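Local coordinates for uncharacterized protein MJ0690 (Methanocaldococcus jannaschii, PDB 3K32) that is of unknown function but probably binds a nucleotide, as PP-loop relatives do, and is predicted to be a tRNA methyltransferase subunit, at residues His10-Gly15 / Lys92-Ile97; Leu21-Leu26 / Pro33-Ile38; Leu65-Val70 / Arg174-Glu179; Asp75-His80 / Gly84-Tyr89. All coordinates share one frame; numbering follows the deposited sequence.

Overall arrangement
Interactions 1 and 2 lie in the five-stranded parallel sheet and on its two faces, their centres about 10 Å apart; strands 8-12 and 32-39, which they use, are neighbours. Interaction 2 packs helix 17-28 within the first beta-alpha-beta unit, whereas interaction 1 brings helix 84-98 to the other face. Interactions 3 and 4 share helix 68-80, with centres about 12 Å apart, and fasten the helical flank of the domain. Interaction 2 is nested inside the loop closed by interaction 1, and interaction 4 inside those closed by both 1 and 3. Helix 84-98, shared by 1 and 4, thus connects the sheet to that flank, some 17 Å away between centres.

Interaction 1 of 4, residues His10-Gly15 / Lys92-Ile97; sequences HVLFSG and KTVLEI
At the C-terminal end of strand 8-12, the central strand of the parallel HUP-type sheet, L12 meets V94 and L95 of helix 84-98. Its two methyls divide the work: CD2 of L12 lies 3.8 Å from CG1 of V94, and CD1 of L12 lies 3.8 Å from CD2 of L95. The leucine fork therefore rests over two successive residues of the helix, and its side chain runs slantwise to both rather than alongside either. V94 turns CG1 towards the strand because that branch stands opposite the backbone N (chi1 168°), while L95 sets off to one side of the strand and reaches L12 by its terminal methyl CD2. Branched aliphatic residues suit this place, for the backbones remain well separated, with CA of L12 9.2 Å from CA of L95, and side chains alone must span the gap. I36 and I38 of strand 32-39 also touch L12, and I38 touches V94, so the contact belongs to a wider apolar layer. V11 points to the other face of the sheet, where it packs on S22 and L26 of helix 17-28. Beyond F13 the chain turns through S14 and G15; the positive phi of G15 (97°) suits a residue without a side chain. A central strand running into an SGG-type loop is consistent with the PP-loop ATP pyrophosphatase fold.

Interaction 2 of 4, residues Leu21-Leu26 / Pro33-Ile38; sequences LSAVIL and PHLITI
The side chain of L35 leaves strand 32-39 with CG beside its own backbone N (chi1 -82°), and a second torsion of 35° swings CD1 across to the methyl of A23 on helix 17-28. There CD1 of L35 and CB of A23 stand 4.0 Å apart. The alanine suits a helix laid close to a strand: its one methyl gives the leucine a small apolar surface, and the longer L35 does the reaching. Nearer the start of the strand P33 takes over. Its ring, directed at the helix, brings CG to 4.4 Å from CB of L26 and to 4.1 Å from the carbonyl O of A23, so that the same ring carbon meets both an apolar side chain and the helix backbone. Proline fits here because it is compact and rigid, and CA of P33 comes to within 6.4 Å of CA of A23, the closest backbone approach of the two segments. The helix and strand axes run nearly antiparallel, at 163°, as expected when a helix returns the chain between the parallel strands 8-12 and 32-39 of a beta-alpha-beta crossover. F58 packs on both A23 and L35, and L26 also touches P137. All four touching residues are buried and meet through loose van der Waals contacts, which implies that exclusion of water from apolar surfaces, rather than directed polar bonds, holds this helix to its strand.

Interaction 3 of 4, residues Leu65-Val70 / Arg174-Glu179; sequences LDRKIV and RHILKE
R67 and E179 approach from opposite directions, their guanidinium and carboxylate planes only 19° apart and thus nearly coplanar. NH2 of R67 meets OE1 of E179 at the edge of the guanidinium, 3.1 Å away, forming a salt bridge whose hydrogen bond is weak because the angle at the hydrogen is 126°. The arginine can span from R67 to helix 169-180 because its CG stands across from the backbone N (chi1 170°) and the chain then runs extended to NE; the glutamate is likewise extended beyond CG. The stronger partner of R67 is E71, which takes NE in a salt bridge, so the guanidinium is shared by two carboxylates.

Beneath this polar pair V70 and I176 cross at about a right angle. CD1 of I176 lies 3.4 Å from CG2 of V70, a close packing contact. CG1 of I176 also lies 4.0 Å from NH2 of R67, and A74 continues the apolar seam on helix 68-80. A beta-branched pair fills the inner side compactly, while long charged chains suit the more solvent-facing side of the joint between helices 68-80 and 169-180. The chemistry implies an apolar anchor overlaid by an ion pair, which solvent at exposed E179 would probably weaken.

Interaction 4 of 4, residues Asp75-His80 / Gly84-Tyr89; sequences DMIIEH and GPAIQY
Apolar packing dominates where M76, and I77 by its CD1, meet A86 of helix 84-98. CD1 of I77 touches CB of A86 at 3.5 Å, and CB of M76 lies 4.1 Å from the same methyl. Alanine suits this spot because CA of M76 and CA of A86 are only 5.6 Å apart. M76, a selenomethionine, bends at its last torsion (chi3 60°), which carries CE over the backbone of P85, 3.3 Å from the carbonyl O of that residue. SE also packs on CB of Y89.

Of the ring contacts, SE of M76 lies oblique to the ring of Y89, 4.5 Å from its centroid, a Met-aromatic contact with the side chains crossing at about a right angle. At the hairpin end, CG of P85 stands over one face of the H80 imidazole, 3.7 Å from the ring centroid and 12° from its normal, a CH-pi contact. Proline is well placed in a helix's first turn, where its missing N-H costs no bond.

Among the side chains that meet, the polar bond is the weak one from ND1 of H80 to O of M76. The near-antiparallel helical hairpin, at 157°, therefore rests here on dispersion between aliphatic and ring surfaces, with selenium standing in for the natural sulfur of M76.

Interaction 1 of 4, residues His10-Gly15 / Lys92-Ile97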
loop_
_atom_site.group_PDB
_atom_site.type_symbol
_atom_site.label_atom_id
_atom_site.label_comp_id
_atom_site.label_asym_id
_atom_site.label_seq_id
_atom_site.Cartn_x
_atom_site.Cartn_y
_atom_site.Cartn_z
ATOM N N HIS B 10 5.096 3.964 -14.994
ATOM C CA HIS B 10 6.506 3.644 -15.081
ATOM C C HIS B 10 7.027 3.224 -13.715
ATOM O O HIS B 10 6.984 3.991 -12.755
ATOM C CB HIS B 10 7.278 4.818 -15.693
ATOM C CG HIS B 10 6.911 5.074 -17.129
ATOM N ND1 HIS B 10 5.829 5.853 -17.490
ATOM C CD2 HIS B 10 7.450 4.618 -18.279
ATOM C CE1 HIS B 10 5.731 5.875 -18.806
ATOM N NE2 HIS B 10 6.695 5.131 -19.315
ATOM N N VAL B 11 7.498 1.986 -13.643
ATOM C CA VAL B 11 7.797 1.337 -12.380
ATOM C C VAL B 11 9.294 1.134 -12.186
ATOM O O VAL B 11 9.908 0.312 -12.856
ATOM C CB VAL B 11 7.154 -0.054 -12.331
ATOM C CG1 VAL B 11 7.266 -0.649 -10.928
ATOM C CG2 VAL B 11 5.716 -0.007 -12.793
ATOM N N LEU B 12 9.880 1.874 -11.257
ATOM C CA LEU B 12 11.240 1.575 -10.841
ATOM C C LEU B 12 11.274 0.115 -10.455
ATOM O O LEU B 12 10.417 -0.365 -9.721
ATOM C CB LEU B 12 11.649 2.457 -9.670
ATOM C CG LEU B 12 11.981 3.875 -10.127
ATOM C CD1 LEU B 12 11.788 4.879 -9.008
ATOM C CD2 LEU B 12 13.417 3.901 -10.663
ATOM N N PHE B 13 12.257 -0.603 -10.967
ATOM C CA PHE B 13 12.214 -2.050 -10.897
ATOM C C PHE B 13 13.623 -2.607 -10.705
ATOM O O PHE B 13 14.547 -2.259 -11.450
ATOM C CB PHE B 13 11.557 -2.571 -12.173
ATOM C CG PHE B 13 11.386 -4.061 -12.224
ATOM C CD1 PHE B 13 10.366 -4.683 -11.518
ATOM C CD2 PHE B 13 12.213 -4.838 -13.029
ATOM C CE1 PHE B 13 10.201 -6.055 -11.582
ATOM C CE2 PHE B 13 12.037 -6.209 -13.108
ATOM C CZ PHE B 13 11.035 -6.820 -12.376
ATOM N N SER B 14 13.780 -3.457 -9.690
ATOM C CA SER B 14 15.093 -4.003 -9.331
ATOM C C SER B 14 15.198 -5.471 -9.698
ATOM O O SER B 14 16.296 -6.018 -9.774
ATOM C CB SER B 14 15.324 -3.886 -7.831
ATOM O OG SER B 14 14.575 -4.893 -7.157
ATOM N N GLY B 15 14.051 -6.116 -9.890
ATOM C CA GLY B 15 14.035 -7.522 -10.224
ATOM C C GLY B 15 13.812 -8.433 -9.027
ATOM O O GLY B 15 13.622 -9.630 -9.206
ATOM N N LYS B 92 15.228 9.446 -3.775
ATOM C CA LYS B 92 14.618 10.761 -3.893
ATOM C C LYS B 92 15.093 11.500 -5.141
ATOM O O LYS B 92 14.313 12.154 -5.829
ATOM C CB LYS B 92 14.934 11.602 -2.666
ATOM C CG LYS B 92 14.141 11.220 -1.441
ATOM C CD LYS B 92 14.427 12.193 -0.312
ATOM C CE LYS B 92 13.603 11.868 0.917
ATOM N NZ LYS B 92 14.146 12.550 2.124
ATOM N N THR B 93 16.378 11.393 -5.432
ATOM C CA THR B 93 16.947 12.115 -6.540
ATOM C C THR B 93 16.464 11.488 -7.833
ATOM O O THR B 93 16.097 12.178 -8.791
ATOM C CB THR B 93 18.478 12.083 -6.463
ATOM O OG1 THR B 93 18.895 12.658 -5.217
ATOM C CG2 THR B 93 19.094 12.849 -7.619
ATOM N N VAL B 94 16.443 10.167 -7.854
ATOM C CA VAL B 94 15.846 9.480 -8.983
ATOM C C VAL B 94 14.380 9.915 -9.214
ATOM O O VAL B 94 14.001 10.289 -10.323
ATOM C CB VAL B 94 15.992 7.964 -8.842
ATOM C CG1 VAL B 94 15.113 7.246 -9.852
ATOM C CG2 VAL B 94 17.477 7.571 -8.993
ATOM N N LEU B 95 13.559 9.912 -8.173
ATOM C CA LEU B 95 12.170 10.347 -8.347
ATOM C C LEU B 95 11.991 11.766 -8.938
ATOM O O LEU B 95 11.187 11.958 -9.858
ATOM C CB LEU B 95 11.361 10.140 -7.061
ATOM C CG LEU B 95 11.041 8.662 -6.759
ATOM C CD1 LEU B 95 10.432 8.466 -5.371
ATOM C CD2 LEU B 95 10.120 8.083 -7.797
ATOM N N GLU B 96 12.744 12.747 -8.436
ATOM C CA GLU B 96 12.668 14.124 -8.961
ATOM C C GLU B 96 12.957 14.173 -10.450
ATOM O O GLU B 96 12.256 14.849 -11.205
ATOM C CB GLU B 96 13.665 15.065 -8.281
ATOM C CG GLU B 96 13.414 15.330 -6.832
ATOM C CD GLU B 96 12.177 16.159 -6.587
ATOM O OE1 GLU B 96 11.972 17.164 -7.295
ATOM O OE2 GLU B 96 11.413 15.804 -5.668
ATOM N N ILE B 97 14.018 13.481 -10.855
ATOM C CA ILE B 97 14.417 13.435 -12.255
ATOM C C ILE B 97 13.365 12.737 -13.107
ATOM O O ILE B 97 12.953 13.249 -14.138
ATOM C CB ILE B 97 15.774 12.716 -12.430
ATOM C CG1 ILE B 97 16.892 13.484 -11.707
ATOM C CG2 ILE B 97 16.102 12.555 -13.906
ATOM C CD1 ILE B 97 18.254 12.802 -11.778
#

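Interaction 2 of 4, residues Leu21-Leu26 / Pro33-Ile38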
loop_
_atom_site.group_PDB
_atom_site.type_symbol
_atom_site.label_atom_id
_atom_site.label_comp_id
_atom_site.label_asym_id
_atom_site.label_seq_id
_atom_site.Cartn_x
_atom_site.Cartn_y
_atom_site.Cartn_z
ATOM N N LEU B 21 6.228 -8.087 -7.427
ATOM C CA LEU B 21 4.869 -7.989 -6.920
ATOM C C LEU B 21 4.263 -6.630 -7.243
ATOM O O LEU B 21 3.071 -6.547 -7.578
ATOM C CB LEU B 21 4.807 -8.240 -5.408
ATOM C CG LEU B 21 4.961 -9.685 -4.935
ATOM C CD1 LEU B 21 4.770 -9.775 -3.425
ATOM C CD2 LEU B 21 3.992 -10.603 -5.669
ATOM N N SER B 22 5.059 -5.561 -7.152
ATOM C CA SER B 22 4.490 -4.252 -7.470
ATOM C C SER B 22 4.047 -4.216 -8.933
ATOM O O SER B 22 2.939 -3.781 -9.237
ATOM C CB SER B 22 5.421 -3.077 -7.115
ATOM O OG SER B 22 6.546 -3.007 -7.967
ATOM N N ALA B 23 4.916 -4.686 -9.825
ATOM C CA ALA B 23 4.593 -4.785 -11.249
ATOM C C ALA B 23 3.261 -5.501 -11.412
ATOM O O ALA B 23 2.303 -4.943 -11.941
ATOM C CB ALA B 23 5.684 -5.550 -11.994
ATOM N N VAL B 24 3.234 -6.741 -10.929
ATOM C CA VAL B 24 2.087 -7.623 -11.020
ATOM C C VAL B 24 0.809 -6.985 -10.502
ATOM O O VAL B 24 -0.243 -7.102 -11.089
ATOM C CB VAL B 24 2.354 -8.917 -10.226
ATOM C CG1 VAL B 24 1.093 -9.772 -10.169
ATOM C CG2 VAL B 24 3.504 -9.680 -10.850
ATOM N N ILE B 25 0.902 -6.298 -9.387
ATOM C CA ILE B 25 -0.277 -5.644 -8.873
ATOM C C ILE B 25 -0.755 -4.550 -9.819
ATOM O O ILE B 25 -1.938 -4.499 -10.160
ATOM C CB ILE B 25 -0.030 -5.115 -7.468
ATOM C CG1 ILE B 25 0.183 -6.310 -6.537
ATOM C CG2 ILE B 25 -1.194 -4.235 -7.010
ATOM C CD1 ILE B 25 0.643 -5.921 -5.146
ATOM N N LEU B 26 0.162 -3.686 -10.257
ATOM C CA LEU B 26 -0.213 -2.620 -11.182
ATOM C C LEU B 26 -0.951 -3.234 -12.375
ATOM O O LEU B 26 -2.012 -2.735 -12.793
ATOM C CB LEU B 26 1.022 -1.849 -11.642
ATOM C CG LEU B 26 1.422 -0.537 -10.921
ATOM C CD1 LEU B 26 0.531 -0.159 -9.718
ATOM C CD2 LEU B 26 2.899 -0.532 -10.531
ATOM N N PRO B 33 2.319 -1.531 -17.248
ATOM C CA PRO B 33 3.549 -1.239 -16.511
ATOM C C PRO B 33 4.775 -1.210 -17.415
ATOM O O PRO B 33 5.040 -2.159 -18.147
ATOM C CB PRO B 33 3.671 -2.424 -15.537
ATOM C CG PRO B 33 2.387 -3.167 -15.635
ATOM C CD PRO B 33 1.895 -2.918 -17.032
ATOM N N HIS B 34 5.508 -0.107 -17.367
ATOM C CA HIS B 34 6.790 -0.016 -18.043
ATOM C C HIS B 34 7.871 -0.065 -16.971
ATOM O O HIS B 34 8.144 0.933 -16.292
ATOM C CB HIS B 34 6.863 1.264 -18.873
ATOM C CG HIS B 34 5.899 1.288 -20.024
ATOM N ND1 HIS B 34 4.531 1.248 -19.849
ATOM C CD2 HIS B 34 6.106 1.334 -21.361
ATOM C CE1 HIS B 34 3.936 1.271 -21.029
ATOM N NE2 HIS B 34 4.867 1.326 -21.963
ATOM N N LEU B 35 8.446 -1.248 -16.789
ATOM C CA LEU B 35 9.516 -1.440 -15.820
ATOM C C LEU B 35 10.741 -0.650 -16.239
ATOM O O LEU B 35 11.172 -0.715 -17.395
ATOM C CB LEU B 35 9.872 -2.926 -15.694
ATOM C CG LEU B 35 8.984 -3.785 -14.791
ATOM C CD1 LEU B 35 7.542 -3.344 -14.833
ATOM C CD2 LEU B 35 9.113 -5.279 -15.113
ATOM N N ILE B 36 11.290 0.103 -15.299
ATOM C CA ILE B 36 12.538 0.814 -15.525
ATOM C C ILE B 36 13.564 0.618 -14.375
ATOM O O ILE B 36 13.231 0.596 -13.181
ATOM C CB ILE B 36 12.285 2.304 -15.791
ATOM C CG1 ILE B 36 11.899 3.000 -14.505
ATOM C CG2 ILE B 36 11.200 2.508 -16.844
ATOM C CD1 ILE B 36 13.083 3.645 -13.849
ATOM N N THR B 37 14.815 0.456 -14.768
ATOM C CA THR B 37 15.917 0.272 -13.845
ATOM C C THR B 37 16.959 1.360 -14.098
ATOM O O THR B 37 17.459 1.505 -15.213
ATOM C CB THR B 37 16.600 -1.105 -14.064
ATOM O OG1 THR B 37 15.630 -2.149 -13.979
ATOM C CG2 THR B 37 17.672 -1.350 -13.023
ATOM N N ILE B 38 17.273 2.125 -13.065
ATOM C CA ILE B 38 18.312 3.130 -13.153
ATOM C C ILE B 38 19.676 2.493 -13.350
ATOM O O ILE B 38 19.980 1.460 -12.749
ATOM C CB ILE B 38 18.379 3.981 -11.873
ATOM C CG1 ILE B 38 17.076 4.759 -11.673
ATOM C CG2 ILE B 38 19.599 4.907 -11.890
ATOM C CD1 ILE B 38 16.485 5.301 -12.951
#

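Interaction 3 of 4, residues Leu65-Val70 / Arg174-Glu179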
loop_
_atom_site.group_PDB
_atom_site.type_symbol
_atom_site.label_atom_id
_atom_site.label_comp_id
_atom_site.label_asym_id
_atom_site.label_seq_id
_atom_site.Cartn_x
_atom_site.Cartn_y
_atom_site.Cartn_z
ATOM N N LEU B 65 21.610 7.611 -15.555
ATOM C CA LEU B 65 21.669 8.885 -14.836
ATOM C C LEU B 65 23.115 9.270 -14.545
ATOM O O LEU B 65 24.016 8.441 -14.668
ATOM C CB LEU B 65 20.853 8.807 -13.542
ATOM C CG LEU B 65 19.399 9.302 -13.680
ATOM C CD1 LEU B 65 18.827 9.087 -15.069
ATOM C CD2 LEU B 65 18.499 8.699 -12.628
ATOM N N ASP B 66 23.332 10.525 -14.172
ATOM C CA ASP B 66 24.677 11.023 -13.886
ATOM C C ASP B 66 25.330 10.256 -12.720
ATOM O O ASP B 66 24.728 10.071 -11.655
ATOM C CB ASP B 66 24.640 12.530 -13.601
ATOM C CG ASP B 66 26.030 13.165 -13.575
ATOM O OD1 ASP B 66 26.936 12.674 -12.850
ATOM O OD2 ASP B 66 26.213 14.185 -14.280
ATOM N N ARG B 67 26.570 9.820 -12.944
ATOM C CA ARG B 67 27.323 9.028 -11.975
ATOM C C ARG B 67 27.598 9.766 -10.656
ATOM O O ARG B 67 27.966 9.158 -9.659
ATOM C CB ARG B 67 28.640 8.583 -12.603
ATOM C CG ARG B 67 29.614 7.946 -11.633
ATOM C CD ARG B 67 31.017 7.827 -12.208
ATOM N NE ARG B 67 31.888 7.162 -11.248
ATOM C CZ ARG B 67 32.485 5.990 -11.443
ATOM N NH1 ARG B 67 32.338 5.341 -12.590
ATOM N NH2 ARG B 67 33.242 5.471 -10.482
ATOM N N LYS B 68 27.409 11.078 -10.656
ATOM C CA LYS B 68 27.677 11.887 -9.475
ATOM C C LYS B 68 26.664 11.595 -8.374
ATOM O O LYS B 68 26.935 11.825 -7.185
ATOM C CB LYS B 68 27.628 13.372 -9.836
ATOM C CG LYS B 68 26.259 13.825 -10.337
ATOM C CD LYS B 68 25.748 15.043 -9.580
ATOM C CE LYS B 68 25.316 16.151 -10.533
ATOM N NZ LYS B 68 26.447 16.628 -11.389
ATOM N N ILE B 69 25.489 11.109 -8.773
ATOM C CA ILE B 69 24.464 10.770 -7.803
ATOM C C ILE B 69 24.981 9.672 -6.892
ATOM O O ILE B 69 24.847 9.766 -5.670
ATOM C CB ILE B 69 23.151 10.327 -8.476
ATOM C CG1 ILE B 69 22.534 11.491 -9.252
ATOM C CG2 ILE B 69 22.170 9.842 -7.425
ATOM C CD1 ILE B 69 21.634 11.056 -10.333
ATOM N N VAL B 70 25.599 8.646 -7.480
ATOM C CA VAL B 70 26.159 7.554 -6.677
ATOM C C VAL B 70 27.485 7.921 -6.028
ATOM O O VAL B 70 27.795 7.442 -4.936
ATOM C CB VAL B 70 26.297 6.221 -7.467
ATOM C CG1 VAL B 70 24.950 5.520 -7.535
ATOM C CG2 VAL B 70 26.904 6.447 -8.879
ATOM N N ARG B 174 28.266 0.029 -4.193
ATOM C CA ARG B 174 29.256 -0.907 -3.705
ATOM C C ARG B 174 30.521 -0.788 -4.549
ATOM O O ARG B 174 31.635 -0.725 -4.022
ATOM C CB ARG B 174 28.689 -2.326 -3.784
ATOM C CG ARG B 174 29.044 -3.225 -2.613
ATOM C CD ARG B 174 28.074 -4.399 -2.515
ATOM N NE ARG B 174 28.752 -5.690 -2.654
ATOM C CZ ARG B 174 28.222 -6.861 -2.302
ATOM N NH1 ARG B 174 27.002 -6.912 -1.781
ATOM N NH2 ARG B 174 28.914 -7.984 -2.464
ATOM N N HIS B 175 30.341 -0.735 -5.862
ATOM C CA HIS B 175 31.473 -0.719 -6.767
ATOM C C HIS B 175 32.367 0.497 -6.570
ATOM O O HIS B 175 33.594 0.381 -6.515
ATOM C CB HIS B 175 31.002 -0.776 -8.208
ATOM C CG HIS B 175 32.057 -1.245 -9.157
ATOM N ND1 HIS B 175 32.834 -0.375 -9.893
ATOM C CD2 HIS B 175 32.476 -2.488 -9.474
ATOM C CE1 HIS B 175 33.681 -1.066 -10.633
ATOM N NE2 HIS B 175 33.485 -2.352 -10.399
ATOM N N ILE B 176 31.753 1.671 -6.479
ATOM C CA ILE B 176 32.516 2.892 -6.268
ATOM C C ILE B 176 33.329 2.749 -4.987
ATOM O O ILE B 176 34.489 3.145 -4.935
ATOM C CB ILE B 176 31.608 4.147 -6.208
ATOM C CG1 ILE B 176 30.869 4.329 -7.535
ATOM C CG2 ILE B 176 32.428 5.395 -5.905
ATOM C CD1 ILE B 176 29.959 5.528 -7.572
ATOM N N LEU B 177 32.724 2.149 -3.968
ATOM C CA LEU B 177 33.391 2.001 -2.675
ATOM C C LEU B 177 34.648 1.153 -2.804
ATOM O O LEU B 177 35.693 1.487 -2.248
ATOM C CB LEU B 177 32.441 1.410 -1.637
ATOM C CG LEU B 177 31.273 2.329 -1.283
ATOM C CD1 LEU B 177 30.228 1.616 -0.424
ATOM C CD2 LEU B 177 31.784 3.572 -0.590
ATOM N N LYS B 178 34.544 0.065 -3.555
ATOM C CA LYS B 178 35.710 -0.743 -3.855
ATOM C C LYS B 178 36.795 0.109 -4.517
ATOM O O LYS B 178 37.873 0.279 -3.950
ATOM C CB LYS B 178 35.338 -1.946 -4.723
ATOM C CG LYS B 178 34.732 -3.097 -3.928
ATOM C CD LYS B 178 34.660 -4.387 -4.746
ATOM C CE LYS B 178 33.258 -4.641 -5.294
ATOM N NZ LYS B 178 32.333 -5.179 -4.254
ATOM N N GLU B 179 36.503 0.658 -5.694
ATOM C CA GLU B 179 37.471 1.486 -6.398
ATOM C C GLU B 179 38.162 2.405 -5.416
ATOM O O GLU B 179 39.353 2.697 -5.546
ATOM C CB GLU B 179 36.791 2.355 -7.456
ATOM C CG GLU B 179 36.384 1.640 -8.717
ATOM C CD GLU B 179 35.596 2.540 -9.652
ATOM O OE1 GLU B 179 35.510 3.756 -9.376
ATOM O OE2 GLU B 179 35.065 2.034 -10.663
#

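Interaction 4 of 4, residues Asp75-His80 / Gly84-Tyr89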
loop_
_atom_site.group_PDB
_atom_site.type_symbol
_atom_site.label_atom_id
_atom_site.label_comp_id
_atom_site.label_asym_id
_atom_site.label_seq_id
_atom_site.Cartn_x
_atom_site.Cartn_y
_atom_site.Cartn_z
ATOM N N ASP B 75 30.019 8.906 -0.776
ATOM C CA ASP B 75 30.521 9.804 0.261
ATOM C C ASP B 75 29.685 9.620 1.513
ATOM O O ASP B 75 30.221 9.458 2.600
ATOM C CB ASP B 75 30.505 11.271 -0.189
ATOM C CG ASP B 75 31.312 11.511 -1.461
ATOM O OD1 ASP B 75 32.248 10.734 -1.745
ATOM O OD2 ASP B 75 31.025 12.495 -2.179
HETATM N N MSE B 76 28.367 9.613 1.348
HETATM C CA MSE B 76 27.456 9.483 2.483
HETATM C C MSE B 76 27.574 8.154 3.239
HETATM O O MSE B 76 27.508 8.119 4.471
HETATM C CB MSE B 76 26.029 9.700 2.015
HETATM C CG MSE B 76 25.819 11.055 1.391
HETATM SE SE MSE B 76 24.003 11.246 0.687
HETATM C CE MSE B 76 23.077 10.986 2.357
ATOM N N ILE B 77 27.729 7.060 2.501
ATOM C CA ILE B 77 28.005 5.772 3.122
ATOM C C ILE B 77 29.274 5.872 3.965
ATOM O O ILE B 77 29.288 5.473 5.120
ATOM C CB ILE B 77 28.202 4.670 2.070
ATOM C CG1 ILE B 77 26.888 4.380 1.356
ATOM C CG2 ILE B 77 28.684 3.404 2.720
ATOM C CD1 ILE B 77 25.825 3.874 2.272
ATOM N N ILE B 78 30.335 6.426 3.390
ATOM C CA ILE B 78 31.605 6.517 4.103
ATOM C C ILE B 78 31.487 7.173 5.479
ATOM O O ILE B 78 32.339 6.965 6.337
ATOM C CB ILE B 78 32.688 7.292 3.316
ATOM C CG1 ILE B 78 32.871 6.736 1.903
ATOM C CG2 ILE B 78 34.009 7.231 4.070
ATOM C CD1 ILE B 78 33.371 5.319 1.870
ATOM N N GLU B 79 30.450 7.971 5.700
ATOM C CA GLU B 79 30.377 8.712 6.953
ATOM C C GLU B 79 29.205 8.304 7.824
ATOM O O GLU B 79 29.254 8.454 9.047
ATOM C CB GLU B 79 30.357 10.217 6.697
ATOM C CG GLU B 79 29.043 10.740 6.185
ATOM C CD GLU B 79 29.197 12.084 5.515
ATOM O OE1 GLU B 79 28.248 12.894 5.574
ATOM O OE2 GLU B 79 30.274 12.331 4.932
ATOM N N HIS B 80 28.147 7.793 7.206
ATOM C CA HIS B 80 27.056 7.248 7.990
ATOM C C HIS B 80 27.335 5.790 8.325
ATOM O O HIS B 80 26.863 5.269 9.335
ATOM C CB HIS B 80 25.719 7.423 7.278
ATOM C CG HIS B 80 25.119 8.781 7.462
ATOM N ND1 HIS B 80 25.169 9.760 6.487
ATOM C CD2 HIS B 80 24.468 9.332 8.516
ATOM C CE1 HIS B 80 24.569 10.849 6.931
ATOM N NE2 HIS B 80 24.135 10.617 8.162
ATOM N N GLY B 84 21.232 3.653 4.917
ATOM C CA GLY B 84 19.948 4.349 4.907
ATOM C C GLY B 84 19.933 5.737 4.278
ATOM O O GLY B 84 19.283 5.961 3.251
ATOM N N PRO B 85 20.649 6.689 4.891
ATOM C CA PRO B 85 20.659 8.061 4.373
ATOM C C PRO B 85 21.072 8.108 2.907
ATOM O O PRO B 85 20.499 8.869 2.130
ATOM C CB PRO B 85 21.695 8.754 5.258
ATOM C CG PRO B 85 21.632 7.987 6.560
ATOM C CD PRO B 85 21.401 6.563 6.151
ATOM N N ALA B 86 22.048 7.290 2.533
ATOM C CA ALA B 86 22.511 7.239 1.151
ATOM C C ALA B 86 21.434 6.730 0.212
ATOM O O ALA B 86 21.241 7.275 -0.869
ATOM C CB ALA B 86 23.775 6.375 1.029
ATOM N N ILE B 87 20.735 5.683 0.619
ATOM C CA ILE B 87 19.684 5.141 -0.212
ATOM C C ILE B 87 18.562 6.154 -0.363
ATOM O O ILE B 87 18.077 6.380 -1.472
ATOM C CB ILE B 87 19.137 3.817 0.341
ATOM C CG1 ILE B 87 20.258 2.779 0.419
ATOM C CG2 ILE B 87 18.010 3.292 -0.544
ATOM C CD1 ILE B 87 20.868 2.443 -0.926
ATOM N N GLN B 88 18.150 6.766 0.747
ATOM C CA GLN B 88 17.137 7.819 0.685
ATOM C C GLN B 88 17.531 8.844 -0.378
ATOM O O GLN B 88 16.760 9.113 -1.315
ATOM C CB GLN B 88 16.969 8.531 2.036
ATOM C CG GLN B 88 15.848 8.002 2.897
ATOM C CD GLN B 88 14.501 7.994 2.179
ATOM O OE1 GLN B 88 14.083 6.969 1.653
ATOM N NE2 GLN B 88 13.823 9.140 2.152
ATOM N N TYR B 89 18.735 9.403 -0.227
ATOM C CA TYR B 89 19.173 10.479 -1.096
ATOM C C TYR B 89 19.101 10.095 -2.576
ATOM O O TYR B 89 18.634 10.883 -3.393
ATOM C CB TYR B 89 20.586 10.994 -0.740
ATOM C CG TYR B 89 21.203 11.721 -1.906
ATOM C CD1 TYR B 89 20.833 13.029 -2.216
ATOM C CD2 TYR B 89 22.109 11.081 -2.747
ATOM C CE1 TYR B 89 21.361 13.688 -3.327
ATOM C CE2 TYR B 89 22.644 11.730 -3.857
ATOM C CZ TYR B 89 22.271 13.023 -4.142
ATOM O OH TYR B 89 22.815 13.649 -5.242
#